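Local coordinates for protein acetylene hydratase (Pelobacter acetylenicus, PDB 2E7Z) that hydrates acetylene to acetaldehyde without net redox chemistry, using a tungsten-bis(molybdopterin guanine dinucleotide) cofactor and a [4Fe-4S] cluster, at residues Gln112-Gly117 with Leu460-Val465; Thr396-Glu401 with Lys428-Gln433; Ala488-Tyr493 with Lys511-Leu516. All coordinates share one frame; numbering follows the deposited sequence.

Contact 1: residues Gln112-Gly117 with Leu460-Val465. With MGD (2-amino-5,6-dimercapto-7-methyl-3,7,8a,9-tetrahydro-8-oxa-1,3,9,10-tetraaza-anthracen-4-one guanosine dinucleotide), chain E.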
loop_
_atom_site.group_PDB
_atom_site.type_symbol
_atom_site.label_atom_id
_atom_site.label_comp_id
_atom_site.label_asym_id
_atom_site.label_seq_id
_atom_site.Cartn_x
_atom_site.Cartn_y
_atom_site.Cartn_z
ATOM N N GLN A 112 10.221 -2.821 6.916
ATOM C CA GLN A 112 11.376 -3.586 7.386
ATOM C C GLN A 112 12.651 -3.235 6.650
ATOM O O GLN A 112 13.710 -3.084 7.242
ATOM C CB GLN A 112 11.088 -5.072 7.204
ATOM C CG GLN A 112 9.892 -5.546 8.032
ATOM C CD GLN A 112 9.524 -6.943 7.652
ATOM O OE1 GLN A 112 9.981 -7.901 8.267
ATOM N NE2 GLN A 112 8.715 -7.075 6.608
ATOM N N GLN A 113 12.550 -3.204 5.319
ATOM C CA GLN A 113 13.643 -2.734 4.441
ATOM C C GLN A 113 14.936 -3.456 4.810
ATOM O O GLN A 113 15.996 -2.813 4.986
ATOM C CB GLN A 113 13.760 -1.216 4.495
ATOM C CG GLN A 113 12.469 -0.624 4.019
ATOM C CD GLN A 113 12.574 0.815 3.543
ATOM O OE1 GLN A 113 13.502 1.197 2.803
ATOM N NE2 GLN A 113 11.593 1.607 3.920
ATOM N N SER A 114 14.840 -4.797 4.855
ATOM C CA SER A 114 15.925 -5.614 5.356
ATOM C C SER A 114 16.188 -6.906 4.601
ATOM O O SER A 114 17.188 -7.540 4.892
ATOM C CB SER A 114 15.684 -5.967 6.830
ATOM O OG SER A 114 15.823 -4.802 7.628
ATOM N N GLU A 115 15.351 -7.295 3.625
ATOM C CA GLU A 115 15.569 -8.613 3.019
ATOM C C GLU A 115 16.071 -8.576 1.576
ATOM O O GLU A 115 16.632 -9.568 1.127
ATOM C CB GLU A 115 14.374 -9.558 3.203
ATOM C CG GLU A 115 12.984 -9.063 2.776
ATOM C CD GLU A 115 12.662 -9.151 1.292
ATOM O OE1 GLU A 115 13.319 -9.897 0.506
ATOM O OE2 GLU A 115 11.672 -8.485 0.881
ATOM N N TYR A 116 15.887 -7.469 0.848
ATOM C CA TYR A 116 16.598 -7.233 -0.410
ATOM C C TYR A 116 16.303 -8.296 -1.472
ATOM O O TYR A 116 17.105 -8.509 -2.379
ATOM C CB TYR A 116 18.105 -7.088 -0.188
ATOM C CG TYR A 116 18.446 -5.936 0.727
ATOM C CD1 TYR A 116 18.512 -4.643 0.236
ATOM C CD2 TYR A 116 18.631 -6.139 2.098
ATOM C CE1 TYR A 116 18.801 -3.566 1.070
ATOM C CE2 TYR A 116 18.896 -5.065 2.964
ATOM C CZ TYR A 116 18.963 -3.775 2.427
ATOM O OH TYR A 116 19.218 -2.688 3.227
ATOM N N GLY A 117 15.132 -8.920 -1.400
ATOM C CA GLY A 117 14.736 -9.966 -2.360
ATOM C C GLY A 117 14.840 -11.376 -1.830
ATOM O O GLY A 117 14.370 -12.334 -2.492
ATOM N N LEU A 460 15.382 2.544 14.094
ATOM C CA LEU A 460 16.493 3.245 14.756
ATOM C C LEU A 460 17.632 2.264 15.090
ATOM O O LEU A 460 18.628 2.652 15.711
ATOM C CB LEU A 460 15.995 3.976 16.034
ATOM C CG LEU A 460 15.170 5.234 15.742
ATOM C CD1 LEU A 460 14.462 5.682 17.049
ATOM C CD2 LEU A 460 16.057 6.354 15.202
ATOM N N GLU A 461 17.470 0.995 14.687
ATOM C CA GLU A 461 18.405 -0.063 15.053
ATOM C C GLU A 461 19.020 -0.760 13.848
ATOM O O GLU A 461 19.586 -1.864 13.982
ATOM C CB GLU A 461 17.705 -1.122 15.908
ATOM C CG GLU A 461 17.032 -0.571 17.175
ATOM C CD GLU A 461 16.137 -1.594 17.867
ATOM O OE1 GLU A 461 15.690 -2.576 17.209
ATOM O OE2 GLU A 461 15.887 -1.403 19.076
ATOM N N ARG A 462 18.926 -0.152 12.665
ATOM C CA ARG A 462 19.373 -0.856 11.470
ATOM C C ARG A 462 19.859 0.063 10.361
ATOM O O ARG A 462 19.304 1.145 10.158
ATOM C CB ARG A 462 18.234 -1.744 10.940
ATOM C CG ARG A 462 16.975 -0.965 10.459
ATOM C CD ARG A 462 15.839 -1.936 10.212
ATOM N NE ARG A 462 14.607 -1.265 9.800
ATOM C CZ ARG A 462 13.392 -1.615 10.234
ATOM N NH1 ARG A 462 12.321 -0.967 9.800
ATOM N NH2 ARG A 462 13.243 -2.640 11.077
ATOM N N PRO A 463 20.853 -0.402 9.596
ATOM C CA PRO A 463 21.201 0.310 8.365
ATOM C C PRO A 463 20.206 -0.080 7.269
ATOM O O PRO A 463 19.634 -1.175 7.329
ATOM C CB PRO A 463 22.564 -0.264 8.023
ATOM C CG PRO A 463 22.489 -1.690 8.493
ATOM C CD PRO A 463 21.642 -1.643 9.759
ATOM N N VAL A 464 20.021 0.782 6.287
ATOM C CA VAL A 464 19.213 0.447 5.107
ATOM C C VAL A 464 19.823 1.055 3.858
ATOM O O VAL A 464 20.199 2.228 3.852
ATOM C CB VAL A 464 17.748 0.989 5.229
ATOM C CG1 VAL A 464 16.933 0.627 3.979
ATOM C CG2 VAL A 464 17.051 0.445 6.458
ATOM N N VAL A 465 19.921 0.238 2.812
ATOM C CA VAL A 465 20.124 0.751 1.467
ATOM C C VAL A 465 18.779 0.715 0.757
ATOM O O VAL A 465 18.109 -0.314 0.734
ATOM C CB VAL A 465 21.154 -0.116 0.688
ATOM C CG1 VAL A 465 21.137 0.183 -0.828
ATOM C CG2 VAL A 465 22.552 0.097 1.256
HETATM P PB MGD E . -0.416 -2.901 9.549
HETATM O O1B MGD E . -1.538 -3.777 9.051
HETATM O O2B MGD E . -0.665 -1.923 10.639
HETATM O O3B MGD E . 0.234 -2.050 8.355
HETATM O O3A MGD E . -0.267 -2.325 5.908
HETATM P PA MGD E . 0.930 -2.495 6.977
HETATM O O1A MGD E . 2.022 -1.491 6.759
HETATM O O2A MGD E . 1.249 -3.960 6.985
HETATM O "O5'" MGD E . 0.757 -3.910 10.000
HETATM C "C5'" MGD E . 2.081 -3.418 10.125
HETATM C "C4'" MGD E . 2.734 -4.234 11.223
HETATM O "O4'" MGD E . 4.145 -3.974 11.161
HETATM C "C3'" MGD E . 2.341 -3.795 12.630
HETATM O "O3'" MGD E . 1.821 -4.930 13.342
HETATM C "C2'" MGD E . 3.622 -3.241 13.289
HETATM O "O2'" MGD E . 3.773 -3.487 14.702
HETATM C "C1'" MGD E . 4.681 -3.966 12.504
HETATM N N9 MGD E . 5.980 -3.288 12.372
HETATM C C8 MGD E . 6.208 -1.964 12.187
HETATM N N7 MGD E . 7.516 -1.725 12.006
HETATM C C5 MGD E . 8.133 -2.927 12.002
HETATM C C6 MGD E . 9.492 -3.418 11.856
HETATM O O6 MGD E . 10.446 -2.636 11.656
HETATM N N1 MGD E . 9.652 -4.751 11.907
HETATM C C2 MGD E . 8.692 -5.630 12.174
HETATM N N2 MGD E . 8.999 -6.960 12.197
HETATM N N3 MGD E . 7.427 -5.252 12.327
HETATM C C4 MGD E . 7.122 -3.941 12.241
HETATM C C10 MGD E . -0.470 -1.031 5.338
HETATM C C11 MGD E . -1.370 -1.223 4.136
HETATM O O11 MGD E . -2.633 -1.627 4.663
HETATM C C12 MGD E . -1.492 0.069 3.367
HETATM S S12 MGD E . -0.056 0.858 2.877
HETATM C C13 MGD E . -2.696 0.557 3.023
HETATM S S13 MGD E . -2.878 2.072 2.267
HETATM C C14 MGD E . -3.976 -0.173 3.291
HETATM N N15 MGD E . -4.773 0.475 4.321
HETATM C C16 MGD E . -5.891 -0.222 4.673
HETATM C C17 MGD E . -7.148 0.398 5.115
HETATM O O17 MGD E . -7.253 1.643 5.177
HETATM N N18 MGD E . -8.171 -0.419 5.436
HETATM C C19 MGD E . -8.095 -1.772 5.369
HETATM N N19 MGD E . -9.153 -2.536 5.711
HETATM N N20 MGD E . -6.970 -2.397 4.999
HETATM C C21 MGD E . -5.887 -1.696 4.640
HETATM N N22 MGD E . -4.786 -2.339 4.243
HETATM C C23 MGD E . -3.660 -1.627 3.676
HETATM O O HOH W 1 18.620 -3.127 5.810
#

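Contact 2: residues Thr396-Glu401 with Lys428-Gln433. With NA (sodium ion), chain B.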
loop_
_atom_site.group_PDB
_atom_site.type_symbol
_atom_site.label_atom_id
_atom_site.label_comp_id
_atom_site.label_asym_id
_atom_site.label_seq_id
_atom_site.Cartn_x
_atom_site.Cartn_y
_atom_site.Cartn_z
ATOM N N THR A 396 -9.434 -17.439 1.840
ATOM C CA THR A 396 -10.440 -18.468 1.574
ATOM C C THR A 396 -9.823 -19.860 1.520
ATOM O O THR A 396 -10.396 -20.809 2.040
ATOM C CB THR A 396 -11.214 -18.135 0.293
ATOM O OG1 THR A 396 -11.946 -16.931 0.528
ATOM C CG2 THR A 396 -12.183 -19.228 -0.077
ATOM N N ALA A 397 -8.625 -19.977 0.954
ATOM C CA ALA A 397 -7.975 -21.293 0.918
ATOM C C ALA A 397 -7.582 -21.692 2.327
ATOM O O ALA A 397 -7.731 -22.837 2.729
ATOM C CB ALA A 397 -6.761 -21.255 0.008
ATOM N N MET A 398 -7.086 -20.720 3.081
ATOM C CA MET A 398 -6.785 -20.962 4.501
ATOM C C MET A 398 -8.004 -21.473 5.275
ATOM O O MET A 398 -7.915 -22.461 6.022
ATOM C CB MET A 398 -6.224 -19.702 5.159
ATOM C CG MET A 398 -4.835 -19.365 4.634
ATOM S SD MET A 398 -4.356 -17.656 5.024
ATOM C CE MET A 398 -4.153 -17.766 6.833
ATOM N N ALA A 399 -9.148 -20.835 5.047
ATOM C CA ALA A 399 -10.374 -21.114 5.790
ATOM C C ALA A 399 -11.090 -22.386 5.339
ATOM O O ALA A 399 -11.615 -23.137 6.149
ATOM C CB ALA A 399 -11.338 -19.913 5.666
ATOM N N THR A 400 -11.145 -22.609 4.023
ATOM C CA THR A 400 -12.000 -23.674 3.457
ATOM C C THR A 400 -11.232 -24.850 2.874
ATOM O O THR A 400 -11.837 -25.864 2.552
ATOM C CB THR A 400 -12.921 -23.159 2.320
ATOM O OG1 THR A 400 -12.119 -22.773 1.199
ATOM C CG2 THR A 400 -13.790 -21.981 2.821
ATOM N N GLU A 401 -9.924 -24.691 2.697
ATOM C CA GLU A 401 -9.070 -25.686 2.047
ATOM C C GLU A 401 -9.332 -25.775 0.536
ATOM O O GLU A 401 -8.870 -26.715 -0.123
ATOM C CB GLU A 401 -9.157 -27.083 2.715
ATOM C CG GLU A 401 -8.979 -26.971 4.224
ATOM C CD GLU A 401 -8.450 -28.225 4.894
ATOM O OE1 GLU A 401 -7.955 -29.101 4.177
ATOM O OE2 GLU A 401 -8.523 -28.285 6.142
ATOM N N LYS A 428 -11.006 -16.806 10.450
ATOM C CA LYS A 428 -11.296 -18.206 10.188
ATOM C C LYS A 428 -10.082 -18.882 9.511
ATOM O O LYS A 428 -9.699 -20.006 9.848
ATOM C CB LYS A 428 -12.550 -18.360 9.302
ATOM C CG LYS A 428 -12.851 -19.814 9.002
ATOM C CD LYS A 428 -14.096 -19.998 8.190
ATOM C CE LYS A 428 -14.188 -21.473 7.847
ATOM N NZ LYS A 428 -15.483 -21.844 7.230
ATOM N N GLY A 429 -9.484 -18.177 8.554
ATOM C CA GLY A 429 -8.308 -18.688 7.843
ATOM C C GLY A 429 -7.163 -18.965 8.806
ATOM O O GLY A 429 -6.580 -20.034 8.815
ATOM N N LEU A 430 -6.853 -17.980 9.660
ATOM C CA LEU A 430 -5.793 -18.145 10.665
ATOM C C LEU A 430 -6.103 -19.297 11.638
ATOM O O LEU A 430 -5.221 -20.098 11.960
ATOM C CB LEU A 430 -5.568 -16.815 11.422
ATOM C CG LEU A 430 -4.905 -15.760 10.514
ATOM C CD1 LEU A 430 -5.018 -14.383 11.225
ATOM C CD2 LEU A 430 -3.448 -16.109 10.249
ATOM N N MET A 431 -7.356 -19.418 12.065
ATOM C CA MET A 431 -7.739 -20.495 12.991
ATOM C C MET A 431 -7.645 -21.892 12.350
ATOM O O MET A 431 -7.623 -22.887 13.069
ATOM C CB MET A 431 -9.146 -20.252 13.568
ATOM C CG MET A 431 -9.211 -19.073 14.536
ATOM S SD MET A 431 -8.188 -19.362 15.994
ATOM C CE MET A 431 -8.995 -20.795 16.726
ATOM N N ASN A 432 -7.561 -21.973 11.025
ATOM C CA ASN A 432 -7.429 -23.278 10.359
ATOM C C ASN A 432 -5.983 -23.621 9.993
ATOM O O ASN A 432 -5.749 -24.626 9.344
ATOM C CB ASN A 432 -8.319 -23.302 9.114
ATOM C CG ASN A 432 -8.605 -24.704 8.615
ATOM O OD1 ASN A 432 -8.682 -24.933 7.399
ATOM N ND2 ASN A 432 -8.811 -25.621 9.506
ATOM N N GLN A 433 -5.032 -22.801 10.438
ATOM C CA GLN A 433 -3.605 -23.038 10.176
ATOM C C GLN A 433 -3.002 -24.056 11.112
ATOM O O GLN A 433 -3.412 -24.159 12.256
ATOM C CB GLN A 433 -2.803 -21.724 10.262
ATOM C CG GLN A 433 -3.219 -20.664 9.246
ATOM C CD GLN A 433 -3.199 -21.255 7.843
ATOM O OE1 GLN A 433 -2.139 -21.411 7.259
ATOM N NE2 GLN A 433 -4.371 -21.612 7.315
HETATM NA NA NA B . -9.728 -29.261 7.498
HETATM O O HOH W 2 -8.747 -28.156 9.081
HETATM O O HOH W 3 -11.150 -27.764 7.291
HETATM O O HOH W 4 -10.920 -30.237 8.942
#

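Contact 3: residues Ala488-Tyr493 with Lys511-Leu516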
loop_
_atom_site.group_PDB
_atom_site.type_symbol
_atom_site.label_atom_id
_atom_site.label_comp_id
_atom_site.label_asym_id
_atom_site.label_seq_id
_atom_site.Cartn_x
_atom_site.Cartn_y
_atom_site.Cartn_z
ATOM N N ALA A 488 16.010 -8.755 19.608
ATOM C CA ALA A 488 15.388 -8.402 18.302
ATOM C C ALA A 488 16.386 -8.649 17.180
ATOM O O ALA A 488 17.577 -8.381 17.313
ATOM C CB ALA A 488 14.952 -6.962 18.346
ATOM N N LYS A 489 15.899 -9.190 16.076
ATOM C CA LYS A 489 16.784 -9.528 14.984
ATOM C C LYS A 489 16.205 -8.980 13.696
ATOM O O LYS A 489 15.032 -8.654 13.614
ATOM C CB LYS A 489 16.941 -11.058 14.834
ATOM C CG LYS A 489 17.454 -11.825 16.035
ATOM C CD LYS A 489 18.906 -11.611 16.290
ATOM C CE LYS A 489 19.354 -12.412 17.525
ATOM N NZ LYS A 489 20.669 -11.931 18.000
ATOM N N ASP A 490 17.056 -8.948 12.688
ATOM C CA ASP A 490 16.640 -8.457 11.384
ATOM C C ASP A 490 15.916 -9.489 10.514
ATOM O O ASP A 490 16.002 -10.694 10.765
ATOM C CB ASP A 490 17.833 -7.845 10.665
ATOM C CG ASP A 490 18.776 -8.861 10.120
ATOM O OD1 ASP A 490 18.467 -9.385 9.040
ATOM O OD2 ASP A 490 19.841 -9.107 10.720
ATOM N N GLU A 491 15.219 -9.011 9.475
ATOM C CA GLU A 491 14.373 -9.898 8.703
ATOM C C GLU A 491 15.199 -10.929 7.959
ATOM O O GLU A 491 14.746 -12.064 7.779
ATOM C CB GLU A 491 13.559 -9.066 7.714
ATOM C CG GLU A 491 12.419 -9.828 7.072
ATOM C CD GLU A 491 11.712 -8.986 6.014
ATOM O OE1 GLU A 491 12.221 -7.862 5.723
ATOM O OE2 GLU A 491 10.678 -9.433 5.461
ATOM N N TYR A 492 16.401 -10.540 7.522
ATOM C CA TYR A 492 17.247 -11.506 6.818
ATOM C C TYR A 492 17.773 -12.593 7.727
ATOM O O TYR A 492 17.875 -13.747 7.295
ATOM C CB TYR A 492 18.398 -10.809 6.084
ATOM C CG TYR A 492 19.265 -11.820 5.332
ATOM C CD1 TYR A 492 18.717 -12.649 4.347
ATOM C CD2 TYR A 492 20.611 -11.997 5.654
ATOM C CE1 TYR A 492 19.496 -13.611 3.683
ATOM C CE2 TYR A 492 21.391 -12.945 4.973
ATOM C CZ TYR A 492 20.828 -13.744 4.018
ATOM O OH TYR A 492 21.605 -14.684 3.399
ATOM N N TYR A 493 18.069 -12.238 8.983
ATOM C CA TYR A 493 18.446 -13.259 9.951
ATOM C C TYR A 493 17.389 -14.372 9.990
ATOM O O TYR A 493 17.719 -15.547 9.862
ATOM C CB TYR A 493 18.636 -12.639 11.324
ATOM C CG TYR A 493 18.988 -13.634 12.374
ATOM C CD1 TYR A 493 20.315 -14.031 12.571
ATOM C CD2 TYR A 493 17.997 -14.211 13.172
ATOM C CE1 TYR A 493 20.635 -14.963 13.555
ATOM C CE2 TYR A 493 18.312 -15.165 14.120
ATOM C CZ TYR A 493 19.634 -15.529 14.292
ATOM O OH TYR A 493 19.981 -16.438 15.260
ATOM N N LYS A 511 26.186 -14.151 4.872
ATOM C CA LYS A 511 26.098 -14.681 6.239
ATOM C C LYS A 511 25.230 -13.837 7.165
ATOM O O LYS A 511 24.760 -14.344 8.187
ATOM C CB LYS A 511 27.475 -14.862 6.889
ATOM C CG LYS A 511 28.412 -15.811 6.147
ATOM C CD LYS A 511 27.741 -17.128 5.766
ATOM C CE LYS A 511 28.648 -17.967 4.876
ATOM N NZ LYS A 511 27.930 -19.162 4.354
ATOM N N ASP A 512 25.029 -12.563 6.820
ATOM C CA ASP A 512 24.200 -11.667 7.609
ATOM C C ASP A 512 23.715 -10.539 6.714
ATOM O O ASP A 512 24.075 -10.445 5.534
ATOM C CB ASP A 512 24.941 -11.129 8.846
ATOM C CG ASP A 512 26.291 -10.496 8.522
ATOM O OD1 ASP A 512 26.466 -9.939 7.423
ATOM O OD2 ASP A 512 27.194 -10.569 9.391
ATOM N N ARG A 513 22.871 -9.693 7.286
ATOM C CA ARG A 513 22.290 -8.607 6.536
ATOM C C ARG A 513 23.363 -7.679 5.975
ATOM O O ARG A 513 23.206 -7.154 4.891
ATOM C CB ARG A 513 21.235 -7.857 7.347
ATOM C CG ARG A 513 20.551 -6.768 6.504
ATOM C CD ARG A 513 19.519 -5.971 7.269
ATOM N NE ARG A 513 20.120 -5.485 8.505
ATOM C CZ ARG A 513 19.464 -5.049 9.577
ATOM N NH1 ARG A 513 18.143 -4.895 9.538
ATOM N NH2 ARG A 513 20.130 -4.755 10.713
ATOM N N LEU A 514 24.456 -7.482 6.693
ATOM C CA LEU A 514 25.480 -6.576 6.186
ATOM C C LEU A 514 26.100 -7.135 4.911
ATOM O O LEU A 514 26.349 -6.400 3.946
ATOM C CB LEU A 514 26.545 -6.300 7.247
ATOM C CG LEU A 514 27.707 -5.403 6.816
ATOM C CD1 LEU A 514 27.227 -4.045 6.301
ATOM C CD2 LEU A 514 28.670 -5.258 7.987
ATOM N N GLU A 515 26.346 -8.437 4.879
ATOM C CA GLU A 515 26.883 -9.002 3.635
ATOM C C GLU A 515 25.898 -8.874 2.476
ATOM O O GLU A 515 26.283 -8.654 1.320
ATOM C CB GLU A 515 27.278 -10.469 3.831
ATOM C CG GLU A 515 28.534 -10.666 4.661
ATOM C CD GLU A 515 29.089 -12.093 4.631
ATOM O OE1 GLU A 515 28.615 -12.957 3.863
ATOM O OE2 GLU A 515 30.018 -12.322 5.428
ATOM N N LEU A 516 24.618 -9.037 2.774
ATOM C CA LEU A 516 23.571 -8.887 1.778
ATOM C C LEU A 516 23.460 -7.438 1.288
ATOM O O LEU A 516 23.343 -7.207 0.069
ATOM C CB LEU A 516 22.259 -9.391 2.378
ATOM C CG LEU A 516 21.002 -9.212 1.506
ATOM C CD1 LEU A 516 21.162 -9.925 0.144
ATOM C CD2 LEU A 516 19.811 -9.786 2.255
HETATM O O HOH W 5 21.661 -10.847 9.608
#

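Contact 1: residues Gln112-Gly117 with Leu460-Val465
Tyr-116 and Arg-462 carry a buried, largely polar loop-to-loop contact between the segments that follow strands 103-107 and 452-455. The Tyr-116 hydroxyl accepts a nearly straight bond from Val-465 N, 3.0 Å from OH at an N-H...O angle of 166°. It donates in turn to a water 2.7 Å from OH, and that water gives its own hydrogens to Gln-113 O and Pro-463 O, so one solvent molecule satisfies two backbone carbonyls. Beside it, the CG1 methyl of Val-464 packs 3.7 Å from Gln-113 CB. Both loops leave the C-terminal ends of parallel strands in a mixed sheet, the edge where this family holds its dinucleotide cofactor. Arg-462 extends from CG to NE and grips the guanine O6 of MGD with two N-H groups, NH2 at 2.9 Å and NH1 at 3.1 Å from O6. Gln-112 O lies 3.2 Å above one face of the guanidinium, while Ser-114 OG donates to that carbonyl from 2.8 Å. Gln-7 and the salt-bridging Asp-457 hold the guanidinium from outside the two loops. A leucine in place of Arg-462 would probably leave O6 without both donors and Asp-457 without this charge partner.

Contact 2: residues Thr396-Glu401 with Lys428-Gln433
A bend at chi3 of Met-398 (69°) sets its CE against helix 423-431, where it meets Leu-430 CD2 at 3.9 Å, and a bend at chi2 of Gln-433 (-53°) turns CD back toward the same methyl, 3.8 Å from Met-398 CE. The Gln-433 amide is tied down by NE2 donating to Gly-429 O at 3.1 Å and to Val-406 O, and its nitrogen lies against Met-398 CB. Between these side chains the backbones come close, Gly-429 CA 3.6 Å from Ala-399 N, and a CB at Gly-429 would crowd Met-398 CB. On the outer side, the extended Lys-428 lays its CG and CD over Ala-399 CB, each 3.7 Å away. Beyond the helix ends, Glu-401 OE2 binds sodium at 2.1 Å, with three waters and another ligand from elsewhere; Lys-407 also bonds this carboxylate. As modelled, Asn-432 ND2 faces a sodium-bound water, but OD1 then meets another acceptor, Met-398 O, so the amide's orientation is doubtful. Met-398, Leu-430 and Gln-433 all touch Phe-409 of strand 408-412. Helix 423-431 joins strand 408-412 to the parallel strand 435-440, a beta-alpha-beta crossover, and helix 391-400 packs beside it in this alpha/beta domain.

Contact 3: residues Ala488-Tyr493 with Lys511-Leu516
The first turns of helices 491-501 and 513-520 meet at Tyr-492 and Arg-513, whose CA atoms are 5.8 Å apart; no direct hydrogen bond joins the segments. The Tyr-492 ring reaches across: Leu-516 CD2 sits over one face in a CH-pi contact, 3.9 Å from the ring centroid and 19° off the normal. The ring edge meets the backbone of the other helix start, with Tyr-492 CD2 3.6 Å from both Asp-512 C and Arg-513 N, while the hydroxyl bonds to Trp-510 O. Each helix has an aspartate N-cap. Asp-490 OD1 takes Tyr-493 N at 2.9 Å from above the carboxylate plane, and more weakly Tyr-492 N; Asp-512 OD1 takes Glu-515 N at 3.0 Å, nearly along its C-O axis. The bend at chi3 of Arg-513 (51°) turns NE aside; Asp-490 CB lies over one face of the guanidinium, toward its rim, 3.2 Å from NH1. Carboxylate and guanidinium planes are stacked, 26° apart. A water links the two helix starts, donating to Asp-490 OD2 and accepting from Arg-513 N at 2.9 Å. No guanidinium N-H points at Asp-490 OD2; Arg-513 NH1 instead serves Ser-114 and Asp-457. Asp-490 and Arg-513 therefore touch by stacking, and their charges, OD2 to NE 4.3 Å, probably attract without a salt bridge, while the carboxylate oxygens serve a helix cap and the water.

Contacts 1 and 3 adjoin, their centres about 8 Å apart, whereas the centre of contact 2 lies about 31 Å from the centre of each. Arg-513 of contact 3 probably bonds Ser-114 of contact 1, and both Arg-513 and Arg-462 reach Asp-457, so the helix starts of 488-493 and 511-516 adjoin the loops at the guanine. Contact 1 is buried throughout and largely polar, with a bridging water and the cofactor; contact 3 is partly buried and mixes charge with an aromatic face. Contact 2 is largely apolar inside, apart from the Gln-433 amide, where two helices cover the sheet that also supplies the strands before both loops of contact 1, and binds sodium at its outer end.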